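Long-range contacts in polysaccharide Lyase Family 6 (Bacteroides cellulosilyticus, PDB 6QPS), which acts as a mannuronic acid-specific alginate lyase of polysaccharide lyase family 6 and binds calcium: residues Y56-E61 and S87-L92; L105-W110 and V136-N141; E392-F397 and E418-G423. All blocks are in the same frame, centred on the assembly; numbering follows the deposited sequence.

In the fold
The three contacts come one after the other along the chain, and each joins parts about one turn apart in a parallel beta-helix. Interactions 1 and 2 are neighbours, their centres 10 Å apart. Strand 90-95 is directly followed by strand 99-111, and the two contacts meet: S87 OG lies 2.7 Å from Y107 O and L90 N 2.8 Å from W110 O, both probable hydrogen bonds. Interaction 3 lies about 57 Å from interaction 1 and 50 Å from interaction 2, centre to centre. The first two pair strands of successive coils near the N-terminal end; interaction 3 packs two short helical segments beside strands 397-405 and 424-426 near the C-terminal end, all away from the calcium site.

Interaction 1 of 3, residues Y56-E61 and S87-L92; sequences YHNLKE and SGKLRL
N58 reaches K89 with its side-chain carbonyl at a corner where two successive coils of the parallel beta-helix turn together. Its CB points neither at nor away from 87-92. From there CG stands anti to the carbonyl carbon (chi1 -64°), which swings the amide toward the second coil and leaves N58 CG 4.1 Å from K89 N. At the tip, N58 OD1 accepts the hydrogen of K89 N at 3.0 Å, fairly straight (158°), the donor tilted modestly from the carboxamide plane. N58 OD1 also rests 3.5 Å from G88 CA. A CB at G88 would collide with this oxygen, and the backbone angles there also call for glycine.

Around this side chain the backbones run parallel. S87 N donates to Y56 O before the corner, N58 N donates to S87 O, and K60 N donates to K89 O beyond it. R91 N then bonds K60 O at 2.9 Å. L59 N is badly angled for K89 O. A water takes its hydrogen instead and donates to both S87 O and K89 O. Inside the corner, L59 CB packs on L90 CD1 at 4.1 Å. On the outer side, E61 and R91 extend side by side; E61 OE1 meets R91 NH1 at the guanidinium edge at 3.3 Å, a salt bridge with the two planes 75° apart.

The N58 carboxamide thus satisfies K89 N and a water L59 N, the two amides that backbone pairing leaves over at the corner. The salt bridge, long, poorly angled and sharing E61 OE1 with a water, probably adds less than the backbone bonds.

Interaction 2 of 3, residues L105-W110 and V136-N141; sequences LFYKAW and VIDECN
L105 and V136 point the same way on adjacent coils of the parallel beta-helix, and L105 CD1 presses on V136 CG1 at a tight 3.5 Å. The strands 105-107 and 136-138 run 8° from parallel, pinned by F106 N to V136 O and by D138 N to F106 O. On the opposite face from L105, the F106 ring turns its edge to V136 O, while F106 CD1 comes within 4.2 Å of I137 CG1.

Y107 shares the face of L105. With CG anti to the backbone N (chi1 -179°), its ring lies alongside D138 and E139: Y107 CE1 sits 3.8 Å from E139 CG, and K108 CG lies over one ring face near its rim. The acids' charged ends turn to other partners, D138 to N173 and E139 to R175. A serine in place of Y107 would probably open a gap beside the E139 methylenes and leave K108 CG without the ring it rests on.

Past the strands C140, centre of an inverse gamma turn, packs at the corner. C140 SG is the bump that sits against F106 CB and A109 CB, each 3.9 Å away. There C140 SG also accepts a weak hydrogen bond from A109 N, 3.5 Å long.

Interaction 3 of 3, residues E392-F397 and E418-G423; sequences EVLPGF and EQVREG. With ACT (acetate ion), chain E.
L394 and Q419 carry the contact, the leucine through its backbone oxygen and side chain, the glutamine through its terminal amide. Along 392-397, the chain runs from the helix at E392 and V393 into a short 3-10 segment, in which V393 O accepts from G396 N. At L394 the side chain points toward helix 418-422. L394 CB lies 3.6 Å from Q419 OE1, and L394 CD2 meets V420 CG2 at 3.9 Å, leucine and valine crossing at about a right angle. Both also pack on F399 and I387, part of a larger apolar cluster.

L394 O is gripped twice. F397 N reaches it within the turn, and Q419 NE2 donates to L394 O at 3.0 Å from the opposite face of the carbonyl plane, the N-H angle being 144°. Q419 delivers its amide by an extended chain, with CG anti to the backbone N (chi1 -168°). P395 and G396 carry the chain round, and at F397 the strand begins: F397 O lies 2.9 Å from Q419 NE2, while its ring meets that of F399 with planes nearly parallel.

At the start of the other helix, E418 N donates almost straight (175°) to OXT of an acetate, probably from the crystallisation liquor. The contact thus joins the two short helical segments that precede the paired parallel strands 397-405 and 424-426 near the C-terminal end of the parallel beta-helix.

Interaction 1 of 3, residues Y56-E61 and S87-L92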
loop_
_atom_site.group_PDB
_atom_site.type_symbol
_atom_site.label_atom_id
_atom_site.label_comp_id
_atom_site.label_asym_id
_atom_site.label_seq_id
_atom_site.Cartn_x
_atom_site.Cartn_y
_atom_site.Cartn_z
ATOM N N TYR A 56 14.703 -25.342 -1.310
ATOM C CA TYR A 56 15.100 -25.379 0.089
ATOM C C TYR A 56 13.814 -25.490 0.898
ATOM O O TYR A 56 13.058 -24.519 1.009
ATOM C CB TYR A 56 15.891 -24.112 0.426
ATOM C CG TYR A 56 17.185 -23.999 -0.357
ATOM C CD1 TYR A 56 17.186 -23.695 -1.714
ATOM C CD2 TYR A 56 18.402 -24.264 0.245
ATOM C CE1 TYR A 56 18.368 -23.641 -2.439
ATOM C CE2 TYR A 56 19.583 -24.206 -0.463
ATOM C CZ TYR A 56 19.568 -23.898 -1.805
ATOM O OH TYR A 56 20.760 -23.860 -2.509
ATOM N N HIS A 57 13.550 -26.684 1.424
ATOM C CA HIS A 57 12.280 -26.986 2.066
ATOM C C HIS A 57 12.394 -26.837 3.578
ATOM O O HIS A 57 13.397 -27.227 4.183
ATOM C CB HIS A 57 11.835 -28.424 1.777
ATOM C CG HIS A 57 11.403 -28.666 0.365
ATOM N ND1 HIS A 57 10.165 -28.295 -0.115
ATOM C CD2 HIS A 57 12.043 -29.262 -0.670
ATOM C CE1 HIS A 57 10.066 -28.640 -1.386
ATOM N NE2 HIS A 57 11.187 -29.243 -1.744
ATOM N N ASN A 58 11.347 -26.280 4.185
ATOM C CA ASN A 58 11.151 -26.325 5.638
ATOM C C ASN A 58 12.350 -25.762 6.405
ATOM O O ASN A 58 12.922 -26.420 7.286
ATOM C CB ASN A 58 10.814 -27.746 6.102
ATOM C CG ASN A 58 9.494 -28.237 5.550
ATOM O OD1 ASN A 58 8.471 -27.556 5.658
ATOM N ND2 ASN A 58 9.508 -29.412 4.939
ATOM N N LEU A 59 12.700 -24.512 6.091
ATOM C CA LEU A 59 13.735 -23.842 6.869
ATOM C C LEU A 59 13.285 -23.628 8.307
ATOM O O LEU A 59 14.120 -23.530 9.211
ATOM C CB LEU A 59 14.089 -22.493 6.247
ATOM C CG LEU A 59 14.650 -22.492 4.828
ATOM C CD1 LEU A 59 14.952 -21.045 4.370
ATOM C CD2 LEU A 59 15.895 -23.340 4.730
ATOM N N LYS A 60 11.983 -23.529 8.538
ATOM C CA LYS A 60 11.431 -23.372 9.891
ATOM C C LYS A 60 12.009 -22.099 10.518
ATOM O O LYS A 60 12.063 -21.057 9.849
ATOM C CB LYS A 60 11.619 -24.655 10.692
ATOM C CG LYS A 60 10.840 -25.853 10.134
ATOM C CD LYS A 60 11.196 -27.152 10.848
ATOM C CE LYS A 60 12.614 -27.599 10.504
ATOM N NZ LYS A 60 13.479 -27.760 11.714
ATOM N N GLU A 61 12.413 -22.135 11.788
ATOM C CA GLU A 61 12.897 -20.936 12.459
ATOM C C GLU A 61 14.296 -20.631 11.944
ATOM O O GLU A 61 15.222 -21.438 12.126
ATOM C CB GLU A 61 12.897 -21.136 13.972
ATOM C CG GLU A 61 11.501 -21.239 14.583
ATOM C CD GLU A 61 11.506 -21.055 16.087
ATOM O OE1 GLU A 61 10.411 -20.917 16.670
ATOM O OE2 GLU A 61 12.602 -21.057 16.687
ATOM N N SER A 87 10.507 -23.067 0.225
ATOM C CA SER A 87 9.165 -23.630 0.328
ATOM C C SER A 87 8.966 -24.265 1.700
ATOM O O SER A 87 9.927 -24.576 2.409
ATOM C CB SER A 87 8.933 -24.670 -0.787
ATOM O OG SER A 87 9.189 -24.098 -2.065
ATOM N N GLY A 88 7.703 -24.488 2.062
ATOM C CA GLY A 88 7.404 -25.140 3.325
ATOM C C GLY A 88 7.374 -24.170 4.500
ATOM O O GLY A 88 7.342 -22.950 4.342
ATOM N N LYS A 89 7.411 -24.750 5.706
ATOM C CA LYS A 89 7.282 -23.976 6.934
ATOM C C LYS A 89 8.437 -22.995 7.071
ATOM O O LYS A 89 9.597 -23.346 6.827
ATOM C CB LYS A 89 7.289 -24.905 8.147
ATOM C CG LYS A 89 6.012 -25.696 8.353
ATOM C CD LYS A 89 6.167 -26.738 9.450
ATOM C CE LYS A 89 4.801 -27.166 9.979
ATOM N NZ LYS A 89 4.737 -28.609 10.303
ATOM N N LEU A 90 8.120 -21.764 7.491
ATOM C CA LEU A 90 9.115 -20.703 7.550
ATOM C C LEU A 90 8.788 -19.675 8.625
ATOM O O LEU A 90 7.654 -19.196 8.713
ATOM C CB LEU A 90 9.178 -20.009 6.182
ATOM C CG LEU A 90 10.137 -18.841 6.010
ATOM C CD1 LEU A 90 11.584 -19.267 6.289
ATOM C CD2 LEU A 90 10.028 -18.191 4.621
ATOM N N ARG A 91 9.801 -19.301 9.418
ATOM C CA ARG A 91 9.686 -18.196 10.383
ATOM C C ARG A 91 11.036 -17.473 10.339
ATOM O O ARG A 91 11.955 -17.795 11.106
ATOM C CB ARG A 91 9.289 -18.628 11.797
ATOM C CG ARG A 91 9.040 -17.389 12.724
ATOM C CD ARG A 91 8.400 -17.783 14.063
ATOM N NE ARG A 91 8.346 -16.671 15.016
ATOM C CZ ARG A 91 8.585 -16.794 16.318
ATOM N NH1 ARG A 91 8.894 -17.980 16.821
ATOM N NH2 ARG A 91 8.519 -15.729 17.124
ATOM N N LEU A 92 11.162 -16.521 9.419
ATOM C CA LEU A 92 12.406 -15.808 9.172
ATOM C C LEU A 92 12.380 -14.480 9.910
ATOM O O LEU A 92 11.429 -13.703 9.759
ATOM C CB LEU A 92 12.583 -15.583 7.674
ATOM C CG LEU A 92 13.643 -14.587 7.208
ATOM C CD1 LEU A 92 15.018 -15.030 7.699
ATOM C CD2 LEU A 92 13.610 -14.434 5.690
HETATM O O HOH W 1 11.090 -22.825 4.419
HETATM O O HOH W 2 8.116 -21.111 15.810
#

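Interaction 2 of 3, residues L105-W110 and V136-N141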
loop_
_atom_site.group_PDB
_atom_site.type_symbol
_atom_site.label_atom_id
_atom_site.label_comp_id
_atom_site.label_asym_id
_atom_site.label_seq_id
_atom_site.Cartn_x
_atom_site.Cartn_y
_atom_site.Cartn_z
ATOM N N LEU A 105 13.256 -16.733 -4.404
ATOM C CA LEU A 105 11.883 -17.067 -4.757
ATOM C C LEU A 105 11.236 -17.831 -3.614
ATOM O O LEU A 105 11.535 -19.017 -3.418
ATOM C CB LEU A 105 11.862 -17.901 -6.029
ATOM C CG LEU A 105 10.543 -18.547 -6.445
ATOM C CD1 LEU A 105 9.402 -17.604 -6.566
ATOM C CD2 LEU A 105 10.713 -19.252 -7.804
ATOM N N PHE A 106 10.330 -17.166 -2.897
ATOM C CA PHE A 106 9.519 -17.796 -1.862
ATOM C C PHE A 106 8.252 -18.295 -2.554
ATOM O O PHE A 106 7.436 -17.494 -3.017
ATOM C CB PHE A 106 9.197 -16.835 -0.720
ATOM C CG PHE A 106 10.419 -16.299 0.013
ATOM C CD1 PHE A 106 11.070 -15.164 -0.419
ATOM C CD2 PHE A 106 10.905 -16.939 1.138
ATOM C CE1 PHE A 106 12.187 -14.678 0.255
ATOM C CE2 PHE A 106 12.029 -16.452 1.809
ATOM C CZ PHE A 106 12.665 -15.331 1.363
ATOM N N TYR A 107 8.100 -19.614 -2.648
ATOM C CA TYR A 107 7.012 -20.243 -3.395
ATOM C C TYR A 107 6.454 -21.371 -2.545
ATOM O O TYR A 107 7.179 -22.313 -2.207
ATOM C CB TYR A 107 7.469 -20.771 -4.758
ATOM C CG TYR A 107 6.316 -21.403 -5.524
ATOM C CD1 TYR A 107 5.279 -20.618 -6.032
ATOM C CD2 TYR A 107 6.232 -22.774 -5.703
ATOM C CE1 TYR A 107 4.218 -21.176 -6.699
ATOM C CE2 TYR A 107 5.164 -23.335 -6.363
ATOM C CZ TYR A 107 4.164 -22.534 -6.863
ATOM O OH TYR A 107 3.099 -23.108 -7.516
ATOM N N LYS A 108 5.174 -21.285 -2.198
ATOM C CA LYS A 108 4.533 -22.293 -1.357
ATOM C C LYS A 108 5.337 -22.527 -0.076
ATOM O O LYS A 108 5.531 -23.649 0.382
ATOM C CB LYS A 108 4.245 -23.585 -2.134
ATOM C CG LYS A 108 3.136 -23.361 -3.164
ATOM C CD LYS A 108 2.707 -24.614 -3.933
ATOM C CE LYS A 108 1.479 -24.266 -4.799
ATOM N NZ LYS A 108 0.929 -25.380 -5.645
ATOM N N ALA A 109 5.821 -21.432 0.503
ATOM C CA ALA A 109 6.254 -21.374 1.894
ATOM C C ALA A 109 5.130 -20.733 2.699
ATOM O O ALA A 109 4.197 -20.163 2.132
ATOM C CB ALA A 109 7.506 -20.499 2.011
ATOM N N TRP A 110 5.192 -20.855 4.024
ATOM C CA TRP A 110 4.163 -20.237 4.850
ATOM C C TRP A 110 4.663 -20.077 6.281
ATOM O O TRP A 110 5.625 -20.725 6.706
ATOM C CB TRP A 110 2.855 -21.045 4.846
ATOM C CG TRP A 110 3.005 -22.446 5.371
ATOM C CD1 TRP A 110 2.915 -22.839 6.667
ATOM C CD2 TRP A 110 3.266 -23.631 4.611
ATOM N NE1 TRP A 110 3.117 -24.192 6.773
ATOM C CE2 TRP A 110 3.325 -24.708 5.524
ATOM C CE3 TRP A 110 3.441 -23.888 3.250
ATOM C CZ2 TRP A 110 3.555 -26.023 5.117
ATOM C CZ3 TRP A 110 3.669 -25.198 2.849
ATOM C CH2 TRP A 110 3.732 -26.243 3.781
ATOM N N VAL A 136 10.607 -12.682 -4.878
ATOM C CA VAL A 136 9.223 -13.034 -5.144
ATOM C C VAL A 136 8.642 -13.735 -3.921
ATOM O O VAL A 136 9.301 -14.578 -3.300
ATOM C CB VAL A 136 9.142 -13.959 -6.377
ATOM C CG1 VAL A 136 7.745 -14.572 -6.509
ATOM C CG2 VAL A 136 9.516 -13.244 -7.671
ATOM N N ILE A 137 7.395 -13.397 -3.598
ATOM C CA ILE A 137 6.564 -14.193 -2.696
ATOM C C ILE A 137 5.286 -14.524 -3.461
ATOM O O ILE A 137 4.489 -13.627 -3.791
ATOM C CB ILE A 137 6.240 -13.453 -1.393
ATOM C CG1 ILE A 137 7.507 -12.991 -0.673
ATOM C CG2 ILE A 137 5.413 -14.370 -0.467
ATOM C CD1 ILE A 137 7.263 -12.258 0.672
ATOM N N ASP A 138 5.085 -15.810 -3.764
ATOM C CA ASP A 138 3.957 -16.265 -4.575
ATOM C C ASP A 138 3.368 -17.519 -3.943
ATOM O O ASP A 138 4.113 -18.437 -3.580
ATOM C CB ASP A 138 4.413 -16.570 -6.017
ATOM C CG ASP A 138 3.254 -16.919 -6.954
ATOM O OD1 ASP A 138 2.118 -16.486 -6.731
ATOM O OD2 ASP A 138 3.467 -17.666 -7.934
ATOM N N GLU A 139 2.039 -17.537 -3.774
ATOM C CA GLU A 139 1.321 -18.740 -3.314
ATOM C C GLU A 139 1.808 -19.220 -1.944
ATOM O O GLU A 139 1.810 -20.421 -1.663
ATOM C CB GLU A 139 1.409 -19.888 -4.331
ATOM C CG GLU A 139 0.860 -19.578 -5.710
ATOM C CD GLU A 139 -0.657 -19.596 -5.787
ATOM O OE1 GLU A 139 -1.324 -19.847 -4.757
ATOM O OE2 GLU A 139 -1.196 -19.361 -6.900
ATOM N N CYS A 140 2.193 -18.297 -1.057
ATOM C CA CYS A 140 2.784 -18.673 0.231
ATOM C C CYS A 140 1.691 -18.773 1.296
ATOM O O CYS A 140 1.601 -17.977 2.239
ATOM C CB CYS A 140 3.896 -17.701 0.607
ATOM S SG CYS A 140 5.474 -18.030 -0.259
ATOM N N ASN A 141 0.863 -19.811 1.139
ATOM C CA ASN A 141 -0.344 -20.007 1.937
ATOM C C ASN A 141 -0.254 -21.301 2.741
ATOM O O ASN A 141 -0.048 -22.375 2.174
ATOM C CB ASN A 141 -1.552 -20.024 0.992
ATOM C CG ASN A 141 -1.680 -18.739 0.190
ATOM O OD1 ASN A 141 -1.787 -17.653 0.764
ATOM N ND2 ASN A 141 -1.661 -18.844 -1.126
#

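Interaction 3 of 3, residues E392-F397 and E418-G423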
loop_
_atom_site.group_PDB
_atom_site.type_symbol
_atom_site.label_atom_id
_atom_site.label_comp_id
_atom_site.label_asym_id
_atom_site.label_seq_id
_atom_site.Cartn_x
_atom_site.Cartn_y
_atom_site.Cartn_z
ATOM N N GLU A 392 -25.102 21.379 6.245
ATOM C CA GLU A 392 -24.084 21.278 7.291
ATOM C C GLU A 392 -22.697 20.930 6.753
ATOM O O GLU A 392 -21.688 21.275 7.379
ATOM C CB GLU A 392 -24.495 20.208 8.309
ATOM C CG GLU A 392 -25.817 20.480 8.976
ATOM C CD GLU A 392 -26.394 19.246 9.647
ATOM O OE1 GLU A 392 -26.334 19.147 10.886
ATOM O OE2 GLU A 392 -26.892 18.371 8.910
ATOM N N VAL A 393 -22.621 20.256 5.614
ATOM C CA VAL A 393 -21.353 19.818 5.045
ATOM C C VAL A 393 -20.760 20.866 4.118
ATOM O O VAL A 393 -19.555 21.123 4.141
ATOM C CB VAL A 393 -21.581 18.479 4.312
ATOM C CG1 VAL A 393 -20.421 18.157 3.408
ATOM C CG2 VAL A 393 -21.816 17.378 5.318
ATOM N N LEU A 394 -21.571 21.480 3.267
ATOM C CA LEU A 394 -21.018 22.416 2.294
ATOM C C LEU A 394 -20.321 23.614 2.919
ATOM O O LEU A 394 -19.334 24.086 2.330
ATOM C CB LEU A 394 -22.120 22.891 1.346
ATOM C CG LEU A 394 -22.667 21.840 0.385
ATOM C CD1 LEU A 394 -23.882 22.474 -0.359
ATOM C CD2 LEU A 394 -21.631 21.350 -0.582
ATOM N N PRO A 395 -20.776 24.179 4.040
ATOM C CA PRO A 395 -19.996 25.264 4.666
ATOM C C PRO A 395 -18.556 24.875 4.995
ATOM O O PRO A 395 -17.719 25.766 5.208
ATOM C CB PRO A 395 -20.799 25.601 5.932
ATOM C CG PRO A 395 -22.229 25.165 5.596
ATOM C CD PRO A 395 -22.053 23.926 4.744
ATOM N N GLY A 396 -18.251 23.589 5.086
ATOM C CA GLY A 396 -16.904 23.133 5.370
ATOM C C GLY A 396 -16.017 22.975 4.156
ATOM O O GLY A 396 -14.833 22.635 4.315
ATOM N N PHE A 397 -16.523 23.252 2.957
ATOM C CA PHE A 397 -15.788 23.106 1.711
ATOM C C PHE A 397 -15.616 24.461 1.031
ATOM O O PHE A 397 -16.514 25.303 1.048
ATOM C CB PHE A 397 -16.555 22.177 0.724
ATOM C CG PHE A 397 -16.387 20.713 0.992
ATOM C CD1 PHE A 397 -17.085 20.086 2.007
ATOM C CD2 PHE A 397 -15.546 19.949 0.213
ATOM C CE1 PHE A 397 -16.915 18.737 2.261
ATOM C CE2 PHE A 397 -15.366 18.601 0.471
ATOM C CZ PHE A 397 -16.036 17.994 1.477
ATOM N N GLU A 418 -25.983 26.029 -5.099
ATOM C CA GLU A 418 -25.299 27.139 -5.759
ATOM C C GLU A 418 -23.808 27.152 -5.450
ATOM O O GLU A 418 -22.993 27.488 -6.316
ATOM C CB GLU A 418 -25.934 28.467 -5.338
ATOM C CG GLU A 418 -25.254 29.689 -5.932
ATOM C CD GLU A 418 -25.972 30.979 -5.580
ATOM O OE1 GLU A 418 -26.438 31.106 -4.427
ATOM O OE2 GLU A 418 -26.074 31.861 -6.459
ATOM N N GLN A 419 -23.431 26.824 -4.215
ATOM C CA GLN A 419 -22.018 26.838 -3.853
ATOM C C GLN A 419 -21.228 25.872 -4.728
ATOM O O GLN A 419 -20.101 26.172 -5.145
ATOM C CB GLN A 419 -21.881 26.500 -2.365
ATOM C CG GLN A 419 -20.509 26.765 -1.819
ATOM C CD GLN A 419 -20.331 26.279 -0.396
ATOM O OE1 GLN A 419 -21.285 26.224 0.390
ATOM N NE2 GLN A 419 -19.088 25.932 -0.049
ATOM N N VAL A 420 -21.824 24.726 -5.061
ATOM C CA VAL A 420 -21.183 23.773 -5.961
ATOM C C VAL A 420 -21.164 24.303 -7.388
ATOM O O VAL A 420 -20.131 24.263 -8.073
ATOM C CB VAL A 420 -21.868 22.397 -5.873
ATOM C CG1 VAL A 420 -21.237 21.423 -6.856
ATOM C CG2 VAL A 420 -21.799 21.865 -4.448
ATOM N N ARG A 421 -22.312 24.773 -7.879
ATOM C CA ARG A 421 -22.357 25.314 -9.234
ATOM C C ARG A 421 -21.319 26.413 -9.432
ATOM O O ARG A 421 -20.675 26.479 -10.484
ATOM C CB ARG A 421 -23.758 25.836 -9.543
ATOM C CG ARG A 421 -24.842 24.751 -9.575
ATOM C CD ARG A 421 -26.172 25.213 -10.174
ATOM N NE ARG A 421 -26.675 26.456 -9.588
ATOM C CZ ARG A 421 -27.495 26.542 -8.545
ATOM N NH1 ARG A 421 -27.952 25.445 -7.945
ATOM N NH2 ARG A 421 -27.887 27.738 -8.118
ATOM N N GLU A 422 -21.135 27.280 -8.432
ATOM C CA GLU A 422 -20.193 28.386 -8.559
ATOM C C GLU A 422 -18.734 27.934 -8.494
ATOM O O GLU A 422 -17.847 28.691 -8.912
ATOM C CB GLU A 422 -20.453 29.418 -7.456
ATOM C CG GLU A 422 -21.850 30.024 -7.475
ATOM C CD GLU A 422 -22.022 31.095 -8.531
ATOM O OE1 GLU A 422 -21.225 31.124 -9.495
ATOM O OE2 GLU A 422 -22.963 31.910 -8.397
ATOM N N GLY A 423 -18.462 26.747 -7.966
ATOM C CA GLY A 423 -17.134 26.184 -7.864
ATOM C C GLY A 423 -16.658 25.391 -9.060
ATOM O O GLY A 423 -15.524 24.894 -9.026
HETATM C C ACT E . -28.406 25.980 -2.331
HETATM O O ACT E . -27.515 25.452 -1.614
HETATM O OXT ACT E . -28.292 26.656 -3.397
HETATM C CH3 ACT E . -29.833 25.785 -1.781
#